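Local coordinates for putative lipoprotein (Bacteroides thetaiotaomicron, PDB 4Q1Z) that is of unknown function but belongs to the DUF4876 family and, as a putative lipoprotein, is probably tethered to a bacterial membrane, at residues C116-E121 against I209-S214; S220-F225 against S395-L400; I302-V307 against P326-A331. All coordinates share one frame; numbering follows the deposited sequence.

The three contacts illustrate how a protein rich in strands and loops, with hardly any helix, settles its long connections by different chemistry. Interactions 1 and 2 are largely polar and share the connection between strands 195-199 and 223-224: residues 209-214 meet 116-121, and six residues on, Ser220 begins the segment that receives the C-terminal tail. Their centres lie about 22 Å apart, nearest atoms about 10 Å. Interaction 3 is apolar and lies across the chain's centre from interaction 2, about 29 Å between centres, its centre about 34 Å from that of interaction 1. No active site is known; a bound glycol, probably from the crystallisation liquor, lies about 4 Å from the side chain of Pro326.

Interaction 1 (C116-E121 against I209-S214); sequences CGSRPE and IYNPQS
Gln213 reaches over to the backbone of Glu121 from a type I beta turn, Asn211 to Ser214, that begins with an Asx turn: Asn211 OD1 accepts from Gln213 N at 2.9 Å, and Ser214 N closes onto Asn211 O. The turn lies in the connection between strands 195-199 and 223-224 and faces the loop that follows strand 108-114.

From its root outward, every side-chain atom of the glutamine meets the other loop. CB lies 3.7 Å from Arg119 O. CG comes next and faces the carboxylate, 3.8 Å from Glu121 OE2. The bend at chi2 (75°) then carries CD round, bringing it to 3.7 Å from Glu121 CB. At the tip OE1 accepts from Glu121 N at 2.7 Å, a nearly straight bond (N-H...O 162°) whose donor stands above the amide plane. The other branch, NE2, lies 3.6 Å from Glu121 OE2, and the glutamate carboxylate stacks on the amide with the two planes 25° apart, although the two chains cross at about a right angle.

The Asn211 amide, whose OD1 closes the Asx turn, also lies against Pro120, crossing it at about a right angle, with OD1 3.2 Å from Pro120 CA and CG against the proline CB and CG. Ser118 directs its CB at the turn. Asp129 OD2 takes hydrogen bonds with both Ser118 OG and Ser214 OG, linking the two loops through one carboxylate oxygen, while Lys122 NZ bonds to Tyr210 O, just before the turn. Beside this carboxylate, Ser118 OG comes to 2.7 Å from Asn211 ND2.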
ATOM      1  N   CYS A 116      -7.705  15.990   5.114  1.00 42.86           N
ATOM      2  CA  CYS A 116      -7.888  17.224   5.886  1.00 43.34           C
ATOM      3  C   CYS A 116      -9.173  18.023   5.545  1.00 50.52           C
ATOM      4  O   CYS A 116      -9.469  19.033   6.210  1.00 50.77           O
ATOM      5  CB  CYS A 116      -6.645  18.103   5.798  1.00 43.25           C
ATOM      6  SG  CYS A 116      -6.419  18.879   4.181  1.00 48.82           S
ATOM      7  N   GLY A 117      -9.917  17.574   4.544  1.00 46.10           N
ATOM      8  CA  GLY A 117     -11.090  18.315   4.127  1.00 46.82           C
ATOM      9  C   GLY A 117     -10.711  19.519   3.283  1.00 53.74           C
ATOM     10  O   GLY A 117      -9.520  19.790   3.054  1.00 54.71           O
ATOM     11  N   SER A 118     -11.723  20.235   2.785  1.00 50.84           N
ATOM     12  CA  SER A 118     -11.525  21.410   1.944  1.00 51.45           C
ATOM     13  C   SER A 118     -12.493  22.522   2.357  1.00 57.00           C
ATOM     14  O   SER A 118     -13.321  22.305   3.243  1.00 55.10           O
ATOM     15  CB  SER A 118     -11.707  21.037   0.478  1.00 53.98           C
ATOM     16  OG  SER A 118     -12.899  20.296   0.292  1.00 59.81           O
ATOM     17  N   ARG A 119     -12.358  23.721   1.749  1.00 56.56           N
ATOM     18  CA  ARG A 119     -13.211  24.865   2.063  1.00 58.02           C
ATOM     19  C   ARG A 119     -14.073  25.287   0.877  1.00 65.15           C
ATOM     20  O   ARG A 119     -13.516  25.734  -0.134  1.00 65.78           O
ATOM     21  CB  ARG A 119     -12.369  26.072   2.510  1.00 58.15           C
ATOM     22  CG  ARG A 119     -11.775  25.965   3.902  1.00 70.35           C
ATOM     23  CD  ARG A 119     -10.609  26.926   4.046  1.00 80.78           C
ATOM     24  NE  ARG A 119      -9.874  26.736   5.297  1.00 84.96           N
ATOM     25  CZ  ARG A 119     -10.157  27.360   6.439  1.00 97.77           C
ATOM     26  NH1 ARG A 119     -11.170  28.219   6.504  1.00 84.81           N
ATOM     27  NH2 ARG A 119      -9.437  27.120   7.527  1.00 84.92           N
ATOM     28  N   PRO A 120     -15.428  25.224   0.962  1.00 62.70           N
ATOM     29  CA  PRO A 120     -16.239  25.734  -0.153  1.00 63.62           C
ATOM     30  C   PRO A 120     -16.206  27.257  -0.162  1.00 69.99           C
ATOM     31  O   PRO A 120     -16.060  27.873   0.903  1.00 68.82           O
ATOM     32  CB  PRO A 120     -17.645  25.180   0.136  1.00 64.31           C
ATOM     33  CG  PRO A 120     -17.509  24.264   1.306  1.00 66.30           C
ATOM     34  CD  PRO A 120     -16.297  24.730   2.049  1.00 62.30           C
ATOM     35  N   GLU A 121     -16.303  27.864  -1.363  1.00 69.99           N
ATOM     36  CA  GLU A 121     -16.332  29.322  -1.533  1.00 72.25           C
ATOM     37  C   GLU A 121     -17.631  29.836  -0.969  1.00 76.35           C
ATOM     38  O   GLU A 121     -17.660  30.935  -0.415  1.00 76.53           O
ATOM     39  CB  GLU A 121     -16.171  29.739  -3.001  1.00 75.79           C
ATOM     40  CG  GLU A 121     -14.747  30.130  -3.381  1.00 92.61           C
ATOM     41  CD  GLU A 121     -14.496  30.436  -4.850  1.00123.16           C
ATOM     42  OE1 GLU A 121     -15.275  31.219  -5.448  1.00120.60           O
ATOM     43  OE2 GLU A 121     -13.493  29.916  -5.395  1.00115.15           O
ATOM     44  N   ILE A 209     -24.009  21.230  -4.659  1.00 63.79           N
ATOM     45  CA  ILE A 209     -24.597  20.783  -3.388  1.00 61.55           C
ATOM     46  C   ILE A 209     -23.539  20.363  -2.364  1.00 63.72           C
ATOM     47  O   ILE A 209     -23.863  20.304  -1.179  1.00 63.18           O
ATOM     48  CB  ILE A 209     -25.602  19.623  -3.585  1.00 64.07           C
ATOM     49  CG1 ILE A 209     -24.986  18.451  -4.385  1.00 62.82           C
ATOM     50  CG2 ILE A 209     -26.920  20.129  -4.189  1.00 67.04           C
ATOM     51  CD1 ILE A 209     -25.845  17.217  -4.444  1.00 65.76           C
ATOM     52  N   TYR A 210     -22.304  20.042  -2.811  1.00 58.38           N
ATOM     53  CA  TYR A 210     -21.248  19.559  -1.932  1.00 56.16           C
ATOM     54  C   TYR A 210     -20.135  20.611  -1.744  1.00 60.60           C
ATOM     55  O   TYR A 210     -20.228  21.416  -0.815  1.00 59.78           O
ATOM     56  CB  TYR A 210     -20.710  18.202  -2.444  1.00 56.00           C
ATOM     57  CG  TYR A 210     -21.772  17.120  -2.462  1.00 56.94           C
ATOM     58  CD1 TYR A 210     -22.697  17.004  -1.425  1.00 58.10           C
ATOM     59  CD2 TYR A 210     -21.872  16.229  -3.526  1.00 57.77           C
ATOM     60  CE1 TYR A 210     -23.696  16.034  -1.450  1.00 58.59           C
ATOM     61  CE2 TYR A 210     -22.855  15.234  -3.547  1.00 58.57           C
ATOM     62  CZ  TYR A 210     -23.754  15.132  -2.496  1.00 64.39           C
ATOM     63  OH  TYR A 210     -24.722  14.162  -2.473  1.00 64.53           O
ATOM     64  N   ASN A 211     -19.092  20.599  -2.591  1.00 57.74           N
ATOM     65  CA  ASN A 211     -18.000  21.569  -2.538  1.00 57.11           C
ATOM     66  C   ASN A 211     -17.371  21.723  -3.917  1.00 60.45           C
ATOM     67  O   ASN A 211     -16.409  21.023  -4.202  1.00 59.63           O
ATOM     68  CB  ASN A 211     -16.926  21.180  -1.496  1.00 52.66           C
ATOM     69  CG  ASN A 211     -15.806  22.190  -1.392  1.00 68.62           C
ATOM     70  OD1 ASN A 211     -15.789  23.229  -2.058  1.00 65.29           O
ATOM     71  ND2 ASN A 211     -14.823  21.893  -0.588  1.00 61.24           N
ATOM     72  N   PRO A 212     -17.807  22.677  -4.764  1.00 58.82           N
ATOM     73  CA  PRO A 212     -17.158  22.834  -6.091  1.00 59.05           C
ATOM     74  C   PRO A 212     -15.619  23.031  -6.053  1.00 63.27           C
ATOM     75  O   PRO A 212     -14.960  22.785  -7.065  1.00 61.83           O
ATOM     76  CB  PRO A 212     -17.859  24.059  -6.668  1.00 61.78           C
ATOM     77  CG  PRO A 212     -19.180  24.069  -6.015  1.00 65.68           C
ATOM     78  CD  PRO A 212     -18.938  23.618  -4.614  1.00 60.25           C
ATOM     79  N   GLN A 213     -15.047  23.407  -4.881  1.00 60.53           N
ATOM     80  CA  GLN A 213     -13.604  23.626  -4.675  1.00 59.85           C
ATOM     81  C   GLN A 213     -12.910  22.378  -4.111  1.00 63.65           C
ATOM     82  O   GLN A 213     -11.724  22.436  -3.752  1.00 64.51           O
ATOM     83  CB  GLN A 213     -13.356  24.835  -3.749  1.00 61.33           C
ATOM     84  CG  GLN A 213     -13.680  26.211  -4.368  1.00 62.82           C
ATOM     85  CD  GLN A 213     -15.154  26.507  -4.466  1.00 76.32           C
ATOM     86  OE1 GLN A 213     -15.926  26.320  -3.523  1.00 73.80           O
ATOM     87  NE2 GLN A 213     -15.576  26.972  -5.620  1.00 73.65           N
ATOM     88  N   SER A 214     -13.622  21.236  -4.047  1.00 58.97           N
ATOM     89  CA  SER A 214     -13.005  19.981  -3.598  1.00 56.25           C
ATOM     90  C   SER A 214     -12.035  19.531  -4.692  1.00 60.86           C
ATOM     91  O   SER A 214     -12.336  19.749  -5.867  1.00 62.74           O
ATOM     92  CB  SER A 214     -14.061  18.921  -3.317  1.00 56.67           C
ATOM     93  OG  SER A 214     -13.447  17.728  -2.869  1.00 62.50           O
TER

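Interaction 2 (S220-F225 against S395-L400); sequences SSEFEF and SWNHTL
Asn397 ND2 grips two acceptors of the facing segment, Ser220 O at 2.8 Å and Glu222 OE2 at 3.1 Å, from an Asx turn set within a type I beta turn, Asn397 to Leu400, at the chain's C-terminus. Asn397 CG lies anti to the backbone N (chi1 174°), which puts this amide carbon 4.0 Å from Ser220 O. Ser220 O lies in the amide plane, whereas the carboxylate oxygen is met from above its own plane. The amide is held at its other end too: Asn397 OD1 takes Thr399 N and Thr399 OG1 from opposite faces. Next along, His398 NE2 donates to Ser221 O at 2.7 Å, nearly in the ring plane but well bent (134°). A water bridges Glu222 O and His398 N. Arg387 NH2 pairs with Glu222 OE2 and also bonds to Ser220 O, and Ile197 N, on strand 195-199, donates to Glu222 OE1, so the carboxylate joins the sheet to the tail.

Outside this polar network the indole of Trp396 packs on two residues. Its CZ3 lies 3.7 Å from Glu222 CB. The Phe223 and Trp396 rings meet obliquely, planes 68° apart, and Trp396 CH2 sits at the phenyl edge, 3.5 Å from Phe223 CE1.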
ATOM      1  N   SER A 220     -16.036   7.526  -8.879  1.00 56.44           N
ATOM      2  CA  SER A 220     -15.458   6.316  -9.499  1.00 56.03           C
ATOM      3  C   SER A 220     -14.642   5.458  -8.520  1.00 59.06           C
ATOM      4  O   SER A 220     -14.017   4.483  -8.950  1.00 60.58           O
ATOM      5  CB  SER A 220     -14.612   6.662 -10.720  1.00 58.89           C
ATOM      6  OG  SER A 220     -13.480   7.423 -10.338  1.00 65.33           O
ATOM      7  N   SER A 221     -14.679   5.781  -7.214  1.00 53.63           N
ATOM      8  CA  SER A 221     -14.020   4.983  -6.164  1.00 50.70           C
ATOM      9  C   SER A 221     -14.572   3.574  -6.215  1.00 52.91           C
ATOM     10  O   SER A 221     -15.774   3.412  -6.405  1.00 52.39           O
ATOM     11  CB  SER A 221     -14.274   5.587  -4.781  1.00 50.91           C
ATOM     12  OG  SER A 221     -13.712   6.878  -4.608  1.00 52.77           O
ATOM     13  N   GLU A 222     -13.711   2.562  -6.080  1.00 49.96           N
ATOM     14  CA  GLU A 222     -14.109   1.149  -6.084  1.00 49.61           C
ATOM     15  C   GLU A 222     -14.971   0.849  -4.866  1.00 51.75           C
ATOM     16  O   GLU A 222     -16.024   0.220  -4.981  1.00 52.43           O
ATOM     17  CB  GLU A 222     -12.857   0.244  -6.087  1.00 50.59           C
ATOM     18  CG  GLU A 222     -12.110   0.189  -7.415  1.00 54.31           C
ATOM     19  CD  GLU A 222     -11.320   1.423  -7.796  1.00 66.06           C
ATOM     20  OE1 GLU A 222     -10.713   2.056  -6.902  1.00 56.54           O
ATOM     21  OE2 GLU A 222     -11.279   1.734  -9.004  1.00 66.31           O
ATOM     22  N   PHE A 223     -14.530   1.341  -3.702  1.00 47.22           N
ATOM     23  CA  PHE A 223     -15.186   1.136  -2.414  1.00 47.30           C
ATOM     24  C   PHE A 223     -15.499   2.444  -1.697  1.00 51.48           C
ATOM     25  O   PHE A 223     -14.985   3.505  -2.053  1.00 51.67           O
ATOM     26  CB  PHE A 223     -14.329   0.231  -1.500  1.00 48.69           C
ATOM     27  CG  PHE A 223     -14.474  -1.230  -1.836  1.00 51.68           C
ATOM     28  CD1 PHE A 223     -13.736  -1.798  -2.866  1.00 56.82           C
ATOM     29  CD2 PHE A 223     -15.421  -2.014  -1.192  1.00 54.90           C
ATOM     30  CE1 PHE A 223     -13.923  -3.134  -3.225  1.00 58.86           C
ATOM     31  CE2 PHE A 223     -15.623  -3.337  -1.565  1.00 59.03           C
ATOM     32  CZ  PHE A 223     -14.860  -3.897  -2.564  1.00 58.25           C
ATOM     33  N   GLU A 224     -16.392   2.356  -0.702  1.00 47.36           N
ATOM     34  CA  GLU A 224     -16.772   3.455   0.165  1.00 45.42           C
ATOM     35  C   GLU A 224     -17.128   2.942   1.535  1.00 46.98           C
ATOM     36  O   GLU A 224     -17.526   1.800   1.669  1.00 45.06           O
ATOM     37  CB  GLU A 224     -17.907   4.292  -0.413  1.00 47.48           C
ATOM     38  CG  GLU A 224     -19.235   3.582  -0.553  1.00 50.90           C
ATOM     39  CD  GLU A 224     -20.374   4.521  -0.859  1.00 53.07           C
ATOM     40  OE1 GLU A 224     -20.174   5.752  -0.770  1.00 48.68           O
ATOM     41  OE2 GLU A 224     -21.467   4.026  -1.208  1.00 53.78           O
ATOM     42  N   PHE A 225     -16.936   3.787   2.557  1.00 44.97           N
ATOM     43  CA  PHE A 225     -17.272   3.516   3.953  1.00 44.15           C
ATOM     44  C   PHE A 225     -18.693   4.018   4.233  1.00 51.44           C
ATOM     45  O   PHE A 225     -18.860   4.985   4.985  1.00 52.99           O
ATOM     46  CB  PHE A 225     -16.268   4.205   4.879  1.00 44.70           C
ATOM     47  CG  PHE A 225     -14.846   3.727   4.780  1.00 45.29           C
ATOM     48  CD1 PHE A 225     -14.455   2.528   5.370  1.00 46.54           C
ATOM     49  CD2 PHE A 225     -13.868   4.524   4.194  1.00 47.38           C
ATOM     50  CE1 PHE A 225     -13.121   2.102   5.323  1.00 47.04           C
ATOM     51  CE2 PHE A 225     -12.522   4.107   4.164  1.00 49.73           C
ATOM     52  CZ  PHE A 225     -12.164   2.890   4.721  1.00 46.96           C
ATOM     53  N   SER A 395     -10.959  -4.221 -13.327  1.00 64.24           N
ATOM     54  CA  SER A 395     -12.067  -4.583 -14.227  1.00 65.62           C
ATOM     55  C   SER A 395     -13.451  -4.676 -13.534  1.00 68.77           C
ATOM     56  O   SER A 395     -14.461  -4.475 -14.205  1.00 69.36           O
ATOM     57  CB  SER A 395     -11.769  -5.909 -14.924  1.00 68.05           C
ATOM     58  OG  SER A 395     -11.452  -6.912 -13.974  1.00 75.18           O
ATOM     59  N   TRP A 396     -13.490  -4.978 -12.214  1.00 63.85           N
ATOM     60  CA  TRP A 396     -14.722  -5.149 -11.422  1.00 63.13           C
ATOM     61  C   TRP A 396     -15.301  -3.817 -10.832  1.00 67.65           C
ATOM     62  O   TRP A 396     -16.249  -3.863 -10.034  1.00 67.81           O
ATOM     63  CB  TRP A 396     -14.504  -6.179 -10.288  1.00 60.38           C
ATOM     64  CG  TRP A 396     -13.264  -5.977  -9.449  1.00 59.26           C
ATOM     65  CD1 TRP A 396     -12.099  -6.678  -9.534  1.00 61.70           C
ATOM     66  CD2 TRP A 396     -13.103  -5.059  -8.355  1.00 57.48           C
ATOM     67  NE1 TRP A 396     -11.212  -6.240  -8.582  1.00 59.94           N
ATOM     68  CE2 TRP A 396     -11.800  -5.247  -7.842  1.00 60.56           C
ATOM     69  CE3 TRP A 396     -13.920  -4.065  -7.780  1.00 57.97           C
ATOM     70  CZ2 TRP A 396     -11.291  -4.474  -6.783  1.00 58.40           C
ATOM     71  CZ3 TRP A 396     -13.419  -3.307  -6.727  1.00 57.90           C
ATOM     72  CH2 TRP A 396     -12.124  -3.515  -6.238  1.00 57.78           C
ATOM     73  N   ASN A 397     -14.746  -2.650 -11.226  1.00 62.70           N
ATOM     74  CA  ASN A 397     -15.240  -1.345 -10.788  1.00 61.24           C
ATOM     75  C   ASN A 397     -16.682  -1.151 -11.255  1.00 63.05           C
ATOM     76  O   ASN A 397     -16.992  -1.387 -12.419  1.00 63.51           O
ATOM     77  CB  ASN A 397     -14.337  -0.219 -11.305  1.00 61.04           C
ATOM     78  CG  ASN A 397     -14.843   1.181 -11.025  1.00 69.14           C
ATOM     79  OD1 ASN A 397     -15.809   1.631 -11.626  1.00 64.55           O
ATOM     80  ND2 ASN A 397     -14.140   1.937 -10.194  1.00 51.46           N
ATOM     81  N   HIS A 398     -17.539  -0.684 -10.337  1.00 58.35           N
ATOM     82  CA  HIS A 398     -18.983  -0.441 -10.497  1.00 57.80           C
ATOM     83  C   HIS A 398     -19.359   0.388 -11.739  1.00 65.46           C
ATOM     84  O   HIS A 398     -20.469   0.216 -12.246  1.00 69.07           O
ATOM     85  CB  HIS A 398     -19.551   0.242  -9.236  1.00 56.52           C
ATOM     86  CG  HIS A 398     -18.952   1.584  -8.920  1.00 58.47           C
ATOM     87  ND1 HIS A 398     -19.503   2.762  -9.411  1.00 60.89           N
ATOM     88  CD2 HIS A 398     -17.876   1.894  -8.162  1.00 57.45           C
ATOM     89  CE1 HIS A 398     -18.744   3.737  -8.939  1.00 58.49           C
ATOM     90  NE2 HIS A 398     -17.761   3.267  -8.178  1.00 57.10           N
ATOM     91  N   THR A 399     -18.463   1.265 -12.238  1.00 61.00           N
ATOM     92  CA  THR A 399     -18.759   2.101 -13.411  1.00 61.92           C
ATOM     93  C   THR A 399     -18.704   1.322 -14.741  1.00 68.54           C
ATOM     94  O   THR A 399     -19.290   1.766 -15.721  1.00 70.89           O
ATOM     95  CB  THR A 399     -17.814   3.310 -13.492  1.00 64.23           C
ATOM     96  OG1 THR A 399     -16.483   2.880 -13.766  1.00 65.53           O
ATOM     97  CG2 THR A 399     -17.852   4.174 -12.254  1.00 57.19           C
ATOM     98  N   LEU A 400     -17.990   0.186 -14.769  1.00 64.73           N
ATOM     99  CA  LEU A 400     -17.733  -0.659 -15.941  1.00 63.26           C
ATOM    100  C   LEU A 400     -18.836  -1.721 -16.181  1.00 85.64           C
ATOM    101  O   LEU A 400     -19.748  -1.859 -15.335  1.00 94.54           O
ATOM    102  CB  LEU A 400     -16.351  -1.349 -15.775  1.00 61.61           C
ATOM    103  CG  LEU A 400     -15.157  -0.454 -15.372  1.00 63.99           C
ATOM    104  CD1 LEU A 400     -13.934  -1.260 -15.090  1.00 62.58           C
ATOM    105  CD2 LEU A 400     -14.854   0.599 -16.414  1.00 66.96           C
ATOM    106  OXT LEU A 400     -18.806  -2.382 -17.245  1.00100.91           O
TER
HETATM  107  O   HOH W   1     -16.393  -0.931  -7.558  1.00 58.97           O

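Interaction 3 (I302-V307 against P326-A331); sequences IPIKYV and PGVLDA
Ile304 pushes its longer branch against Pro326, and this is the closely packed half of the contact. CD1 lies 3.6 Å from Pro326 CB and 3.7 Å from Pro326 CG, and CG1 touches both Pro326 CG and, at 3.9 Å, Leu329 CD1; the isoleucine and proline side chains lie alongside one another, pointing opposite ways. Leu329 fills the angle between Ile304 and Val307. Its CG is anti to the carbonyl carbon (chi1 -60°), which directs this branch point at the facing segment. Of its two methyls, CD2 sits 3.7 Å from Val307 CB and 3.8 Å from Ile304 O, while CD1 meets Val307 CG2 at 3.8 Å.

Two short turns supply these side chains, a worked case of apolar docking with no hydrogen bond between the segments. Residues 304-306 form a 3-10 turn joining strand 299-303 to strand 307-312, an outermost strand of the large mixed sheet. Opposite it, 327-329 are coiled like a helix, with Pro326 O accepting from both Leu329 N and Asp330 N. An alanine in place of Ile304 removes CG1, CG2 and CD1, and would probably leave Pro326 CB and Val328 CG2 without the methyls they touch and open a gap beside Leu329 CD1.

The solvent side is sparser. Lys305, next in the 3-10 turn, points away from the facing segment, its NZ bonded to a triethylene glycol probably left from crystallisation and in a long, weak ion pair with Glu275. Pro326 also touches Ala173 of strand 172-175, and another glycol, probably of the same origin, lies near the proline's side chain. Val328, exposed, offers one methyl to the contact, the two side chains crossing at about a right angle where its CG2 comes to 3.7 Å from Ile304 CG2.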
ATOM      1  N   ILE A 302      -4.748  -4.958  17.228  1.00 44.31           N
ATOM      2  CA  ILE A 302      -4.316  -5.320  15.882  1.00 43.48           C
ATOM      3  C   ILE A 302      -2.890  -5.891  15.953  1.00 50.10           C
ATOM      4  O   ILE A 302      -1.960  -5.131  16.235  1.00 49.54           O
ATOM      5  CB  ILE A 302      -4.427  -4.102  14.923  1.00 44.47           C
ATOM      6  CG1 ILE A 302      -5.915  -3.647  14.775  1.00 43.73           C
ATOM      7  CG2 ILE A 302      -3.760  -4.377  13.553  1.00 42.38           C
ATOM      8  CD1 ILE A 302      -6.087  -2.223  14.376  1.00 43.11           C
ATOM      9  N   PRO A 303      -2.681  -7.211  15.696  1.00 47.40           N
ATOM     10  CA  PRO A 303      -1.311  -7.749  15.701  1.00 47.49           C
ATOM     11  C   PRO A 303      -0.438  -7.072  14.644  1.00 52.01           C
ATOM     12  O   PRO A 303      -0.765  -7.054  13.444  1.00 51.16           O
ATOM     13  CB  PRO A 303      -1.528  -9.246  15.408  1.00 49.38           C
ATOM     14  CG  PRO A 303      -2.933  -9.505  15.892  1.00 53.64           C
ATOM     15  CD  PRO A 303      -3.646  -8.280  15.390  1.00 48.87           C
ATOM     16  N   ILE A 304       0.666  -6.482  15.111  1.00 49.25           N
ATOM     17  CA  ILE A 304       1.688  -5.808  14.299  1.00 49.28           C
ATOM     18  C   ILE A 304       2.189  -6.750  13.155  1.00 54.80           C
ATOM     19  O   ILE A 304       2.455  -6.289  12.045  1.00 54.86           O
ATOM     20  CB  ILE A 304       2.837  -5.343  15.251  1.00 52.16           C
ATOM     21  CG1 ILE A 304       2.485  -3.987  15.901  1.00 52.08           C
ATOM     22  CG2 ILE A 304       4.206  -5.311  14.582  1.00 50.91           C
ATOM     23  CD1 ILE A 304       3.294  -3.672  17.203  1.00 60.51           C
ATOM     24  N   LYS A 305       2.247  -8.058  13.424  1.00 51.92           N
ATOM     25  CA  LYS A 305       2.706  -9.072  12.474  1.00 52.06           C
ATOM     26  C   LYS A 305       1.723  -9.250  11.283  1.00 55.76           C
ATOM     27  O   LYS A 305       2.102  -9.860  10.279  1.00 55.53           O
ATOM     28  CB  LYS A 305       2.961 -10.420  13.193  1.00 54.67           C
ATOM     29  CG  LYS A 305       1.738 -11.068  13.860  1.00 64.05           C
ATOM     30  CD  LYS A 305       1.971 -12.552  14.157  1.00 70.59           C
ATOM     31  CE  LYS A 305       0.885 -13.155  15.014  1.00 84.04           C
ATOM     32  NZ  LYS A 305       1.049 -14.626  15.208  1.00 95.07           N
ATOM     33  N   TYR A 306       0.472  -8.742  11.405  1.00 50.47           N
ATOM     34  CA  TYR A 306      -0.540  -8.859  10.349  1.00 49.36           C
ATOM     35  C   TYR A 306      -0.545  -7.656   9.400  1.00 52.54           C
ATOM     36  O   TYR A 306      -1.135  -7.728   8.321  1.00 52.95           O
ATOM     37  CB  TYR A 306      -1.938  -8.953  10.970  1.00 50.69           C
ATOM     38  CG  TYR A 306      -2.359 -10.244  11.659  1.00 53.14           C
ATOM     39  CD1 TYR A 306      -1.540 -11.370  11.652  1.00 54.94           C
ATOM     40  CD2 TYR A 306      -3.578 -10.329  12.329  1.00 54.42           C
ATOM     41  CE1 TYR A 306      -1.910 -12.533  12.326  1.00 56.60           C
ATOM     42  CE2 TYR A 306      -3.974 -11.503  12.971  1.00 56.43           C
ATOM     43  CZ  TYR A 306      -3.145 -12.601  12.958  1.00 64.74           C
ATOM     44  OH  TYR A 306      -3.565 -13.736  13.600  1.00 74.58           O
ATOM     45  N   VAL A 307       0.085  -6.550   9.812  1.00 47.95           N
ATOM     46  CA  VAL A 307       0.066  -5.292   9.097  1.00 47.59           C
ATOM     47  C   VAL A 307       0.872  -5.354   7.760  1.00 53.31           C
ATOM     48  O   VAL A 307       2.049  -5.685   7.734  1.00 54.00           O
ATOM     49  CB  VAL A 307       0.487  -4.106  10.015  1.00 49.70           C
ATOM     50  CG1 VAL A 307       0.406  -2.777   9.276  1.00 48.35           C
ATOM     51  CG2 VAL A 307      -0.397  -4.050  11.257  1.00 49.01           C
ATOM     52  N   PRO A 326       3.023   1.903  15.822  1.00 50.45           N
ATOM     53  CA  PRO A 326       4.273   1.295  16.296  1.00 50.51           C
ATOM     54  C   PRO A 326       5.422   1.534  15.289  1.00 53.79           C
ATOM     55  O   PRO A 326       5.234   1.402  14.070  1.00 51.33           O
ATOM     56  CB  PRO A 326       3.903  -0.184  16.429  1.00 52.36           C
ATOM     57  CG  PRO A 326       2.386  -0.195  16.553  1.00 54.79           C
ATOM     58  CD  PRO A 326       1.964   0.887  15.640  1.00 50.24           C
ATOM     59  N   GLY A 327       6.580   1.950  15.826  1.00 51.34           N
ATOM     60  CA  GLY A 327       7.797   2.307  15.098  1.00 50.50           C
ATOM     61  C   GLY A 327       8.252   1.330  14.036  1.00 55.31           C
ATOM     62  O   GLY A 327       8.781   1.754  13.004  1.00 56.28           O
ATOM     63  N   VAL A 328       8.050   0.025  14.265  1.00 51.56           N
ATOM     64  CA  VAL A 328       8.412  -1.013  13.284  1.00 51.64           C
ATOM     65  C   VAL A 328       7.563  -0.878  12.016  1.00 55.28           C
ATOM     66  O   VAL A 328       8.040  -1.246  10.940  1.00 56.44           O
ATOM     67  CB  VAL A 328       8.351  -2.470  13.823  1.00 55.76           C
ATOM     68  CG1 VAL A 328       9.416  -2.693  14.868  1.00 57.02           C
ATOM     69  CG2 VAL A 328       6.970  -2.825  14.374  1.00 55.39           C
ATOM     70  N   LEU A 329       6.312  -0.362  12.147  1.00 48.97           N
ATOM     71  CA  LEU A 329       5.393  -0.188  11.014  1.00 46.66           C
ATOM     72  C   LEU A 329       5.602   1.158  10.333  1.00 49.54           C
ATOM     73  O   LEU A 329       5.578   1.224   9.110  1.00 49.54           O
ATOM     74  CB  LEU A 329       3.946  -0.357  11.470  1.00 45.23           C
ATOM     75  CG  LEU A 329       3.601  -1.723  12.093  1.00 47.35           C
ATOM     76  CD1 LEU A 329       2.209  -1.723  12.681  1.00 44.80           C
ATOM     77  CD2 LEU A 329       3.805  -2.862  11.099  1.00 46.35           C
ATOM     78  N   ASP A 330       5.793   2.219  11.124  1.00 45.57           N
ATOM     79  CA  ASP A 330       6.081   3.563  10.645  1.00 46.36           C
ATOM     80  C   ASP A 330       6.916   4.286  11.704  1.00 50.60           C
ATOM     81  O   ASP A 330       6.404   4.576  12.767  1.00 51.89           O
ATOM     82  CB  ASP A 330       4.800   4.350  10.277  1.00 48.05           C
ATOM     83  CG  ASP A 330       5.031   5.641   9.493  1.00 58.75           C
ATOM     84  OD1 ASP A 330       6.215   6.052   9.334  1.00 57.78           O
ATOM     85  OD2 ASP A 330       4.035   6.255   9.065  1.00 64.65           O
ATOM     86  N   ALA A 331       8.215   4.516  11.422  1.00 47.34           N
ATOM     87  CA  ALA A 331       9.179   5.182  12.309  1.00 46.84           C
ATOM     88  C   ALA A 331       9.027   6.703  12.273  1.00 50.54           C
ATOM     89  O   ALA A 331       9.598   7.399  13.104  1.00 52.82           O
ATOM     90  CB  ALA A 331      10.596   4.806  11.899  1.00 47.76           C
TER